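Long-range contacts in fatty acyl CoA synthetase FADD13 (FATTY-ACYL-CoA SYNTHETASE) (Mycobacterium tuberculosis, PDB 3R44), which belongs to the ANL superfamily of AMP-binding enzymes, which pair a large N-terminal domain with a smaller C-terminal domain: residues I408-K413 / Y424-E429; S430-V435 / E473-R478; P436-V441 / A457-D462; A442-P447 / T505-Q510; A461-V466 / F490-P495. All coordinates share one frame; numbering follows the deposited sequence.

Five contacts illustrate how one small alpha/beta unit is assembled and joined to its neighbour. Contacts 2 and 4 are buried, contacts 1 and 3 partly so, and contact 5 lies at the surface. Helix 425-432 serves both contact 1, where a carboxylate meets its first turn, and contact 2, where its far end makes apolar contacts with a second helix. Strand 438-448 is likewise shared: contact 3 pairs it with strand 454-461 by backbone hydrogen bonds, and contact 4 covers its continuation with helix 504-511 through aliphatic groups and two waters. Contact 5 shares Ala461 and Asp462 with contact 3, yet relies on a ring, an amide and water.

Contact 1 (I408-K413 / Y424-E429); sequences IKDRLK and YPAEIE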
# COMPACT_ATOMS: atom_id res chain seq x y z
N ILE A 408 3.21 10.11 12.07
CA ILE A 408 4.22 9.09 11.98
C ILE A 408 5.62 9.67 12.05
O ILE A 408 6.00 10.60 11.30
CB ILE A 408 4.04 8.22 10.71
CG1 ILE A 408 2.67 7.55 10.69
CG2 ILE A 408 5.18 7.17 10.58
CD1 ILE A 408 2.52 6.38 11.53
N LYS A 409 6.42 9.13 12.94
CA LYS A 409 7.76 9.64 13.16
C LYS A 409 8.81 8.83 12.45
O LYS A 409 9.81 9.40 11.99
CB LYS A 409 8.10 9.69 14.65
CG LYS A 409 7.22 10.61 15.45
CD LYS A 409 7.32 12.03 14.93
CE LYS A 409 6.40 12.99 15.67
NZ LYS A 409 6.76 13.08 17.14
N ASP A 410 8.64 7.51 12.42
CA ASP A 410 9.61 6.63 11.76
C ASP A 410 8.92 5.33 11.39
O ASP A 410 7.90 4.96 12.00
CB ASP A 410 10.76 6.29 12.68
CG ASP A 410 12.10 6.71 12.15
OD1 ASP A 410 12.30 6.88 10.90
OD2 ASP A 410 12.96 6.92 13.02
N ARG A 411 9.45 4.69 10.36
CA ARG A 411 8.91 3.44 9.88
C ARG A 411 9.87 2.34 10.24
O ARG A 411 11.08 2.57 10.34
CB ARG A 411 8.77 3.45 8.38
CG ARG A 411 8.02 4.64 7.81
CD ARG A 411 6.62 4.58 8.20
NE ARG A 411 5.68 4.82 7.11
CZ ARG A 411 4.82 3.90 6.65
NH1 ARG A 411 4.80 2.65 7.15
NH2 ARG A 411 3.99 4.23 5.67
N LEU A 412 9.30 1.14 10.36
CA LEU A 412 10.05 -0.08 10.65
C LEU A 412 11.21 -0.23 9.69
O LEU A 412 12.31 -0.60 10.11
CB LEU A 412 9.12 -1.30 10.53
CG LEU A 412 9.77 -2.68 10.79
CD1 LEU A 412 10.49 -2.59 12.11
CD2 LEU A 412 8.76 -3.76 10.78
N LYS A 413 10.98 0.08 8.40
CA LYS A 413 12.03 -0.09 7.37
C LYS A 413 13.30 0.68 7.60
O LYS A 413 14.34 0.35 7.04
CB LYS A 413 11.51 0.26 5.97
CG LYS A 413 11.15 1.73 5.81
CD LYS A 413 10.37 2.04 4.54
CE LYS A 413 10.10 3.58 4.48
NZ LYS A 413 9.64 4.00 3.13
N TYR A 424 15.60 3.88 16.43
CA TYR A 424 14.91 4.53 15.33
C TYR A 424 15.55 5.91 15.04
O TYR A 424 15.85 6.70 15.97
CB TYR A 424 13.39 4.69 15.52
CG TYR A 424 12.53 3.44 15.46
CD1 TYR A 424 11.89 3.05 14.28
CD2 TYR A 424 12.33 2.68 16.60
CE1 TYR A 424 11.04 1.90 14.25
CE2 TYR A 424 11.52 1.55 16.60
CZ TYR A 424 10.86 1.15 15.42
OH TYR A 424 10.03 -0.00 15.42
N PRO A 425 15.73 6.21 13.76
CA PRO A 425 16.42 7.42 13.36
C PRO A 425 15.79 8.70 13.87
O PRO A 425 16.52 9.61 14.20
CB PRO A 425 16.29 7.38 11.84
CG PRO A 425 16.35 5.97 11.54
CD PRO A 425 15.47 5.37 12.59
N ALA A 426 14.45 8.76 13.97
CA ALA A 426 13.76 9.99 14.39
C ALA A 426 14.15 10.38 15.80
O ALA A 426 14.18 11.55 16.12
CB ALA A 426 12.21 9.85 14.30
N GLU A 427 14.48 9.39 16.62
CA GLU A 427 14.85 9.64 18.02
C GLU A 427 16.11 10.50 18.07
O GLU A 427 16.22 11.44 18.86
CB GLU A 427 15.07 8.30 18.76
CG GLU A 427 13.91 7.30 18.62
CD GLU A 427 14.15 6.00 19.42
OE1 GLU A 427 14.04 6.07 20.68
OE2 GLU A 427 14.44 4.92 18.81
N ILE A 428 17.02 10.21 17.15
CA ILE A 428 18.30 10.92 17.03
C ILE A 428 18.08 12.21 16.24
O ILE A 428 18.49 13.31 16.66
CB ILE A 428 19.38 10.03 16.38
CG1 ILE A 428 19.61 8.77 17.22
CG2 ILE A 428 20.67 10.85 16.17
CD1 ILE A 428 20.44 7.66 16.49
N GLU A 429 17.42 12.11 15.09
CA GLU A 429 17.17 13.30 14.29
C GLU A 429 16.51 14.45 15.08
O GLU A 429 16.91 15.62 14.96
CB GLU A 429 16.32 12.95 13.08
CG GLU A 429 17.01 12.10 12.04
CD GLU A 429 16.03 11.39 11.13
OE1 GLU A 429 14.81 11.52 11.37
OE2 GLU A 429 16.47 10.72 10.15
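Asp410 points its carboxylate across at the start of helix 425-432, and its side chain crosses the ring of Pro425 at about a right angle. OD2 does most of the work. It accepts a hydrogen bond from Ala426 N at 2.6 Å, nearly straight at 162°, the N-H arriving on the syn side but 32° out of the carboxylate plane. The same OD2 lies 3.0 Å from Pro425 N, but of these two nitrogens Ala426 N alone has a hydrogen to give. Asp410 belongs to a classic beta bulge, in which it and Lys409 both face Ile397 on the partner strand of a two-stranded antiparallel ribbon. In the sequence DRLK, it probably lies at the hinge between the two domains, as in other ANL enzymes, and Arg411 touches Tyr315 on a strand of the large sheet. Tyr424 CG stands anti to the carbonyl carbon (chi1 -71°), and from there the ring presents an edge to Arg411 O, 4.0 Å from CE1. Asp410 CB comes in obliquely, 3.8 Å from CD1. The hydroxyl of this tyrosine bonds to Gly395 O, and its backbone N is held by the anti lone pair of Glu427 OE2. Ala426 presents its methyl to the strand, CB lying 3.4 Å from Lys409 O. Glu429 OE1, 5.2 Å from Asp410 OD2, would be expected to repel it, although Glu429 is also paired through OE2 with Lys504.

Contact 2 (S430-V435 / E473-R478); sequences SVIIGV and EYCGTR
The Tyr474 ring turns one edge to Val431, whose carbonyl O lies near the ring plane, 3.6 Å from CE2. Val435 approaches the same ring obliquely, CG2 resting 3.5 Å from CD2 as the two side chains run antiparallel alongside one another. The other flat group, the Arg478 guanidinium, is also met obliquely, with Val431 CG2 at 3.9 Å from NH1. Tyrosine and arginine are joined by a weak bond from Arg478 NE to Tyr474 OH. Val431 fits between them: CG1, anti to the backbone N (chi1 170°), touches both Arg478 CD at 3.5 Å and Tyr474 CE2 at 3.9 Å. Deeper in, Cys475 SG packs on Ile432 CG1 at 3.6 Å, with CD1 of the isoleucine a little farther off. No hydrogen bond crosses the contact; what meets is mostly aliphatic and aromatic carbon with one sulfur. A type I turn from Ile432 to Val435 brings Val435 round to the tyrosine. The arrangement is a helix-helix contact within the C-terminal domain: helix 425-432 meets helix 468-478, Ile432 reaches on to Ala457 and Val459 of strand 454-461, and Cys475 also touches Leu484 and Pro485 in the loop that leads to strand 487-490.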
# COMPACT_ATOMS: atom_id res chain seq x y z
N SER A 430 15.51 14.13 15.89
CA SER A 430 14.80 15.17 16.65
C SER A 430 15.65 15.83 17.74
O SER A 430 15.29 16.89 18.20
CB SER A 430 13.50 14.64 17.29
OG SER A 430 13.79 13.58 18.19
N VAL A 431 16.76 15.21 18.14
CA VAL A 431 17.69 15.81 19.11
C VAL A 431 18.71 16.71 18.39
O VAL A 431 18.95 17.86 18.78
CB VAL A 431 18.38 14.69 19.92
CG1 VAL A 431 19.52 15.25 20.76
CG2 VAL A 431 17.33 13.99 20.83
N ILE A 432 19.30 16.17 17.33
CA ILE A 432 20.30 16.87 16.57
C ILE A 432 19.78 18.09 15.84
O ILE A 432 20.51 19.08 15.73
CB ILE A 432 21.00 15.89 15.55
CG1 ILE A 432 21.67 14.76 16.31
CG2 ILE A 432 21.99 16.67 14.66
CD1 ILE A 432 22.37 13.71 15.44
N ILE A 433 18.55 18.06 15.35
CA ILE A 433 17.96 19.24 14.68
C ILE A 433 17.94 20.43 15.63
O ILE A 433 17.98 21.58 15.19
CB ILE A 433 16.54 18.96 14.09
CG1 ILE A 433 16.10 20.07 13.09
CG2 ILE A 433 15.52 18.81 15.21
CD1 ILE A 433 16.95 20.16 11.82
N GLY A 434 17.91 20.16 16.94
CA GLY A 434 18.02 21.20 17.96
C GLY A 434 19.35 21.91 18.16
O GLY A 434 19.38 23.03 18.71
N VAL A 435 20.45 21.29 17.73
CA VAL A 435 21.77 21.85 17.94
C VAL A 435 21.87 23.17 17.14
O VAL A 435 21.52 23.23 15.98
CB VAL A 435 22.92 20.90 17.52
CG1 VAL A 435 24.30 21.63 17.56
CG2 VAL A 435 22.93 19.67 18.38
N GLU A 473 28.44 14.79 22.05
CA GLU A 473 28.33 15.11 23.47
C GLU A 473 26.98 15.77 23.77
O GLU A 473 26.37 15.46 24.77
CB GLU A 473 29.55 15.89 23.97
CG GLU A 473 30.77 14.96 24.15
CD GLU A 473 31.95 15.65 24.80
OE1 GLU A 473 33.10 15.36 24.41
OE2 GLU A 473 31.73 16.50 25.69
N TYR A 474 26.44 16.58 22.86
CA TYR A 474 25.08 17.11 23.07
C TYR A 474 24.00 16.03 23.09
O TYR A 474 23.14 16.02 23.97
CB TYR A 474 24.72 18.12 22.01
CG TYR A 474 23.36 18.73 22.16
CD1 TYR A 474 23.17 19.86 22.94
CD2 TYR A 474 22.26 18.18 21.52
CE1 TYR A 474 21.91 20.44 23.08
CE2 TYR A 474 21.00 18.75 21.63
CZ TYR A 474 20.83 19.87 22.42
OH TYR A 474 19.59 20.44 22.54
N CYS A 475 24.06 15.11 22.13
CA CYS A 475 23.16 13.94 22.11
C CYS A 475 23.22 13.14 23.42
O CYS A 475 22.19 12.65 23.89
CB CYS A 475 23.56 12.99 20.98
SG CYS A 475 22.86 13.43 19.38
N GLY A 476 24.42 13.00 23.97
CA GLY A 476 24.63 12.26 25.22
C GLY A 476 23.87 12.83 26.42
O GLY A 476 23.87 12.24 27.50
N THR A 477 23.23 13.97 26.19
CA THR A 477 22.44 14.71 27.17
C THR A 477 21.01 14.21 27.17
O THR A 477 20.34 14.18 28.21
CB THR A 477 22.37 16.22 26.80
OG1 THR A 477 23.64 16.84 26.99
CG2 THR A 477 21.33 16.94 27.62
N ARG A 478 20.52 13.82 26.00
CA ARG A 478 19.10 13.52 25.84
C ARG A 478 18.81 12.04 25.56
O ARG A 478 17.68 11.61 25.68
CB ARG A 478 18.51 14.39 24.73
CG ARG A 478 18.44 15.89 25.05
CD ARG A 478 18.62 16.75 23.79
NE ARG A 478 17.71 17.89 23.75
CZ ARG A 478 16.40 17.80 23.50
NH1 ARG A 478 15.83 16.61 23.27
NH2 ARG A 478 15.64 18.89 23.50

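Contact 3 (P436-V441 / A457-D462); sequences PGVSEV and AIVVAD
Val460 O accepts three hydrogen bonds from two successive residues, Ser439 and Glu440. This is a classic beta bulge in the antiparallel hairpin of strands 438-448 and 454-461, where an extra residue on one strand shifts the register by one. Ser439 N approaches the carbonyl at 2.8 Å and Glu440 N at 3.2 Å, both donors tilted 17° from its plane. The third bond differs in direction: Ser439 OG, 3.2 Å from Val460 O, sits above the carbonyl plane, placed there by a chi1 of 53° that sets it between the backbone N and the carbonyl carbon. Val460 N returns a bond to Glu440 O, and beyond the bulge Asp462 N bonds to Gly437 O at 2.9 Å, which extends the pairing past the regular strand.

The sheet has two distinct faces here. Val438, Val441, Val459 and Ala461 share one, and on it Val441 and Val459 touch Ile432 of helix 425-432. On the other, Glu440 and Val460 extend alongside each other in one direction, while Glu440 OE1 makes a salt bridge with Arg496. On the valine face, Val438 and Val459 cross at about a right angle, CG2 to CG1 at 4.0 Å. At the far end Val441 CA offers a CA-H...O contact to Ile458 O at 3.2 Å.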
# COMPACT_ATOMS: atom_id res chain seq x y z
N PRO A 436 22.30 24.26 17.80
CA PRO A 436 22.47 25.52 17.09
C PRO A 436 23.46 25.42 15.93
O PRO A 436 24.54 24.89 16.11
CB PRO A 436 22.99 26.47 18.18
CG PRO A 436 22.48 25.87 19.49
CD PRO A 436 22.52 24.37 19.25
N GLY A 437 23.07 25.91 14.76
CA GLY A 437 23.86 25.81 13.56
C GLY A 437 23.60 24.61 12.67
O GLY A 437 24.08 24.57 11.55
N VAL A 438 22.87 23.62 13.17
CA VAL A 438 22.40 22.52 12.34
C VAL A 438 21.12 22.90 11.58
O VAL A 438 20.13 23.26 12.20
CB VAL A 438 22.08 21.28 13.20
CG1 VAL A 438 21.35 20.25 12.33
CG2 VAL A 438 23.39 20.70 13.81
N SER A 439 21.11 22.77 10.25
CA SER A 439 19.89 23.09 9.51
C SER A 439 19.06 21.87 9.15
O SER A 439 17.85 21.99 9.05
CB SER A 439 20.16 23.90 8.23
OG SER A 439 21.09 23.33 7.38
N GLU A 440 19.71 20.75 8.89
CA GLU A 440 19.01 19.53 8.53
C GLU A 440 19.79 18.33 9.05
O GLU A 440 21.03 18.39 9.17
CB GLU A 440 18.85 19.35 7.00
CG GLU A 440 18.11 20.43 6.18
CD GLU A 440 18.49 20.31 4.70
OE1 GLU A 440 18.04 19.36 4.03
OE2 GLU A 440 19.25 21.17 4.22
N VAL A 441 19.07 17.25 9.33
CA VAL A 441 19.70 15.98 9.76
C VAL A 441 18.89 14.79 9.28
O VAL A 441 17.65 14.81 9.32
CB VAL A 441 19.92 15.89 11.31
CG1 VAL A 441 18.64 16.02 12.05
CG2 VAL A 441 20.63 14.58 11.70
N ALA A 457 24.56 9.83 11.58
CA ALA A 457 23.84 11.11 11.35
C ALA A 457 24.45 11.89 10.22
O ALA A 457 25.62 12.29 10.30
CB ALA A 457 23.87 11.93 12.67
N ILE A 458 23.68 12.12 9.17
CA ILE A 458 24.09 12.96 8.05
C ILE A 458 23.54 14.37 8.31
O ILE A 458 22.32 14.60 8.43
CB ILE A 458 23.62 12.37 6.71
CG1 ILE A 458 24.18 10.94 6.53
CG2 ILE A 458 24.20 13.22 5.62
CD1 ILE A 458 23.35 9.92 6.98
N VAL A 459 24.44 15.31 8.47
CA VAL A 459 24.08 16.60 9.04
C VAL A 459 24.45 17.68 8.07
O VAL A 459 25.58 17.69 7.56
CB VAL A 459 24.81 16.83 10.38
CG1 VAL A 459 24.51 18.24 10.84
CG2 VAL A 459 24.36 15.75 11.44
N VAL A 460 23.53 18.60 7.80
CA VAL A 460 23.84 19.82 7.09
C VAL A 460 23.90 20.92 8.13
O VAL A 460 22.93 21.15 8.89
CB VAL A 460 22.76 20.13 5.99
CG1 VAL A 460 23.07 21.42 5.23
CG2 VAL A 460 22.56 18.94 5.07
N ALA A 461 25.06 21.57 8.24
CA ALA A 461 25.27 22.55 9.31
C ALA A 461 26.29 23.58 8.90
O ALA A 461 27.03 23.39 7.91
CB ALA A 461 25.75 21.88 10.58
N ASP A 462 26.30 24.67 9.67
CA ASP A 462 27.39 25.63 9.66
C ASP A 462 28.60 25.03 10.33
O ASP A 462 28.72 25.08 11.53
CB ASP A 462 26.97 26.91 10.38
CG ASP A 462 28.04 27.97 10.38
OD1 ASP A 462 29.18 27.72 9.88
OD2 ASP A 462 27.70 29.08 10.83

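Contact 4 (A442-P447 / T505-Q510); sequences AVIGLP and TVLREQ
Ile444 and Leu507 cross obliquely, and the isoleucine can be traced outward atom by atom. Its CB is directed at helix 504-511. From there CG2 lies 4.1 Å from both Leu507 CB and Leu507 CD1. The other branch starts at CG1, set between the backbone N and the carbonyl carbon (chi1 57°), and packs on Ile458 of the adjoining strand. At the tip, CD1 rests against the helix backbone, 3.8 Å from Arg508 CA, and brushes Arg508 CG. Leu507 sends CD1 back toward the strand's earlier residue Ala442, a tight approach to its CB at 3.5 Å. These residues lay helix 504-511 on one face of the C-terminal domain's three-stranded sheet, the axes of segments 442-447 and 505-510 inclined by 51°; Val443, which points away, meets Pro425 and Ile428 of helix 425-432 on the opposite face. Arg508 extends its chain beyond this apolar patch to reach Gly445 through water. NE gives its hydrogen to one water at 2.6 Å, which can donate to Gly445 O, 2.9 Å away. NH2 bonds to a second water at 3.0 Å, in the guanidinium plane, and that water also accepts from Gly445 N. Asp414 makes a salt bridge with the same NH2.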
# COMPACT_ATOMS: atom_id res chain seq x y z
N ALA A 442 19.56 13.77 8.80
CA ALA A 442 18.92 12.49 8.48
C ALA A 442 19.80 11.44 9.05
O ALA A 442 21.01 11.50 8.84
CB ALA A 442 18.84 12.30 7.00
N VAL A 443 19.21 10.42 9.68
CA VAL A 443 19.96 9.31 10.28
C VAL A 443 19.62 8.02 9.53
O VAL A 443 18.43 7.74 9.26
CB VAL A 443 19.68 9.16 11.79
CG1 VAL A 443 20.26 7.82 12.38
CG2 VAL A 443 20.25 10.38 12.56
N ILE A 444 20.67 7.29 9.16
CA ILE A 444 20.59 5.96 8.55
C ILE A 444 21.52 4.97 9.23
O ILE A 444 22.54 5.34 9.84
CB ILE A 444 20.94 5.96 7.05
CG1 ILE A 444 22.34 6.52 6.82
CG2 ILE A 444 19.87 6.71 6.26
CD1 ILE A 444 22.91 6.28 5.38
N GLY A 445 21.24 3.69 9.05
CA GLY A 445 22.18 2.70 9.49
C GLY A 445 23.15 2.46 8.35
O GLY A 445 22.74 2.51 7.16
N LEU A 446 24.42 2.25 8.71
CA LEU A 446 25.44 1.83 7.76
C LEU A 446 25.98 0.52 8.25
O LEU A 446 26.09 0.32 9.46
CB LEU A 446 26.59 2.85 7.71
CG LEU A 446 26.22 4.16 7.01
CD1 LEU A 446 27.35 5.14 7.09
CD2 LEU A 446 25.81 3.98 5.56
N PRO A 447 26.36 -0.36 7.31
CA PRO A 447 26.81 -1.65 7.75
C PRO A 447 28.08 -1.58 8.57
O PRO A 447 28.93 -0.72 8.35
CB PRO A 447 27.02 -2.45 6.44
CG PRO A 447 26.73 -1.55 5.32
CD PRO A 447 26.29 -0.22 5.84
N THR A 505 16.97 5.81 1.00
CA THR A 505 17.58 4.81 0.12
C THR A 505 18.76 5.44 -0.65
O THR A 505 19.79 4.83 -0.84
CB THR A 505 16.58 4.30 -0.92
OG1 THR A 505 15.99 5.44 -1.57
CG2 THR A 505 15.47 3.54 -0.26
N VAL A 506 18.58 6.68 -1.08
CA VAL A 506 19.68 7.44 -1.73
C VAL A 506 20.83 7.73 -0.74
O VAL A 506 22.01 7.48 -1.06
CB VAL A 506 19.17 8.72 -2.43
CG1 VAL A 506 20.37 9.51 -3.03
CG2 VAL A 506 18.13 8.32 -3.56
N LEU A 507 20.49 8.15 0.48
CA LEU A 507 21.51 8.31 1.49
C LEU A 507 22.34 7.08 1.67
O LEU A 507 23.55 7.18 1.72
CB LEU A 507 20.93 8.68 2.82
CG LEU A 507 20.61 10.16 2.99
CD1 LEU A 507 19.76 10.32 4.31
CD2 LEU A 507 21.87 11.07 3.05
N ARG A 508 21.69 5.90 1.79
CA ARG A 508 22.43 4.65 1.99
C ARG A 508 23.36 4.35 0.81
O ARG A 508 24.47 3.86 1.02
CB ARG A 508 21.48 3.42 2.21
CG ARG A 508 20.67 3.48 3.48
CD ARG A 508 19.68 2.30 3.61
NE ARG A 508 18.79 2.65 4.70
CZ ARG A 508 17.52 3.02 4.59
NH1 ARG A 508 16.89 3.03 3.40
NH2 ARG A 508 16.87 3.37 5.70
N GLU A 509 22.92 4.68 -0.40
CA GLU A 509 23.72 4.55 -1.60
C GLU A 509 24.91 5.49 -1.56
O GLU A 509 26.03 5.12 -1.93
CB GLU A 509 22.91 4.93 -2.84
CG GLU A 509 22.00 3.87 -3.43
CD GLU A 509 21.06 4.47 -4.52
OE1 GLU A 509 21.49 5.39 -5.27
OE2 GLU A 509 19.89 4.02 -4.62
N GLN A 510 24.65 6.73 -1.21
CA GLN A 510 25.69 7.74 -1.17
C GLN A 510 26.82 7.32 -0.25
O GLN A 510 28.01 7.35 -0.65
CB GLN A 510 25.11 9.06 -0.70
CG GLN A 510 24.32 9.84 -1.76
CD GLN A 510 23.73 11.09 -1.21
OE1 GLN A 510 23.66 11.28 0.00
NE2 GLN A 510 23.33 11.99 -2.09
O HOH W 1 18.31 3.13 8.29
O HOH W 2 19.98 1.67 6.80

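Contact 5 (A461-V466 / F490-P495); sequences ADQNEV and FAEAIP
Two chain segments leaving the ends of neighbouring strands lie nearest at Ala461 and Phe490, whose CA atoms are 7.1 Å apart, and the first folds at once into an Asx turn in which Asp462 OD1 accepts from Asn464 N. Gln463 lies over one face of the Phe490 ring. Its CG, anti to the carbonyl carbon (chi1 -65°), makes a CH-pi contact, 4.1 Å from the ring centroid and 21° off the normal, and the amide continues back over the base of the ring, its plane turned only 16° from that of the phenyl. The two side chains point in opposing senses as they overlap, which brings Gln463 OE1 to 3.4 Å from Phe490 CB and NE2 to 3.7 Å from CD2. Farther out on the ring, Ala461 CB reaches CE1; Val466 CG1 lies 4.1 Å from CZ, and Ile471 of helix 468-478 also touches the phenyl. Strand 487-490, which Phe490 ends, runs parallel to strand 454-461 in the C-terminal domain's sheet.

No direct hydrogen bond joins the two segments; waters bridge them. One accepts from Ala461 N and could donate to Ala491 O. A second, 2.7 Å from Gln463 OE1 and 2.8 Å from Glu492 OE2, lies where it could donate to either. Water between two such acceptors would be expected to ease their mutual repulsion, consistent with a contact at the protein surface.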
# COMPACT_ATOMS: atom_id res chain seq x y z
N ALA A 461 25.06 21.57 8.24
CA ALA A 461 25.27 22.55 9.31
C ALA A 461 26.29 23.58 8.90
O ALA A 461 27.03 23.39 7.91
CB ALA A 461 25.75 21.88 10.58
N ASP A 462 26.30 24.67 9.67
CA ASP A 462 27.39 25.63 9.66
C ASP A 462 28.60 25.03 10.33
O ASP A 462 28.72 25.08 11.53
CB ASP A 462 26.97 26.91 10.38
CG ASP A 462 28.04 27.97 10.38
OD1 ASP A 462 29.18 27.72 9.88
OD2 ASP A 462 27.70 29.08 10.83
N GLN A 463 29.49 24.44 9.54
CA GLN A 463 30.65 23.76 10.10
C GLN A 463 31.64 24.67 10.79
O GLN A 463 32.52 24.17 11.50
CB GLN A 463 31.35 22.91 9.05
CG GLN A 463 30.44 21.78 8.60
CD GLN A 463 31.08 20.83 7.55
OE1 GLN A 463 30.56 20.66 6.46
NE2 GLN A 463 32.19 20.24 7.90
N ASN A 464 31.49 25.98 10.62
CA ASN A 464 32.23 26.95 11.44
C ASN A 464 31.73 27.06 12.87
O ASN A 464 32.47 27.53 13.73
CB ASN A 464 32.17 28.36 10.81
CG ASN A 464 33.01 28.46 9.54
OD1 ASN A 464 33.83 27.58 9.23
ND2 ASN A 464 32.81 29.55 8.79
N GLU A 465 30.48 26.67 13.11
CA GLU A 465 29.84 26.80 14.43
C GLU A 465 29.64 25.43 15.11
O GLU A 465 29.54 25.36 16.33
CB GLU A 465 28.49 27.52 14.29
N VAL A 466 29.62 24.36 14.32
CA VAL A 466 29.20 23.04 14.81
C VAL A 466 30.27 21.99 14.55
O VAL A 466 30.88 21.96 13.49
CB VAL A 466 27.87 22.63 14.14
CG1 VAL A 466 27.50 21.21 14.52
CG2 VAL A 466 26.79 23.60 14.56
N PHE A 490 29.08 15.33 8.00
CA PHE A 490 28.61 16.60 7.49
C PHE A 490 28.46 16.47 5.98
O PHE A 490 29.28 15.84 5.31
CB PHE A 490 29.55 17.72 7.88
CG PHE A 490 29.54 18.04 9.35
CD1 PHE A 490 28.41 18.62 9.92
CD2 PHE A 490 30.64 17.77 10.15
CE1 PHE A 490 28.39 18.91 11.29
CE2 PHE A 490 30.63 18.09 11.53
CZ PHE A 490 29.49 18.65 12.08
N ALA A 491 27.38 17.04 5.46
CA ALA A 491 27.13 17.06 4.01
C ALA A 491 26.74 18.45 3.63
O ALA A 491 26.16 19.19 4.45
CB ALA A 491 25.96 16.09 3.66
N GLU A 492 26.95 18.80 2.37
CA GLU A 492 26.43 20.06 1.89
C GLU A 492 24.92 19.96 1.63
O GLU A 492 24.27 20.97 1.62
CB GLU A 492 27.17 20.50 0.60
CG GLU A 492 28.60 20.85 0.84
CD GLU A 492 28.80 22.05 1.79
OE1 GLU A 492 28.02 23.04 1.66
OE2 GLU A 492 29.72 21.99 2.66
N ALA A 493 24.41 18.75 1.37
CA ALA A 493 23.03 18.50 1.01
C ALA A 493 22.66 17.06 1.28
O ALA A 493 23.49 16.16 1.13
CB ALA A 493 22.76 18.81 -0.49
N ILE A 494 21.40 16.88 1.64
CA ILE A 494 20.74 15.61 1.80
C ILE A 494 19.81 15.38 0.59
O ILE A 494 19.17 16.31 0.11
CB ILE A 494 19.95 15.64 3.13
CG1 ILE A 494 20.96 15.57 4.28
CG2 ILE A 494 18.94 14.49 3.22
CD1 ILE A 494 20.32 16.06 5.61
N PRO A 495 19.75 14.13 0.10
CA PRO A 495 18.90 13.87 -1.08
C PRO A 495 17.40 13.92 -0.75
O PRO A 495 16.92 13.22 0.16
CB PRO A 495 19.36 12.49 -1.53
CG PRO A 495 19.74 11.79 -0.26
CD PRO A 495 20.38 12.90 0.60
O HOH W 3 27.19 20.99 6.33
O HOH W 4 28.91 22.52 5.32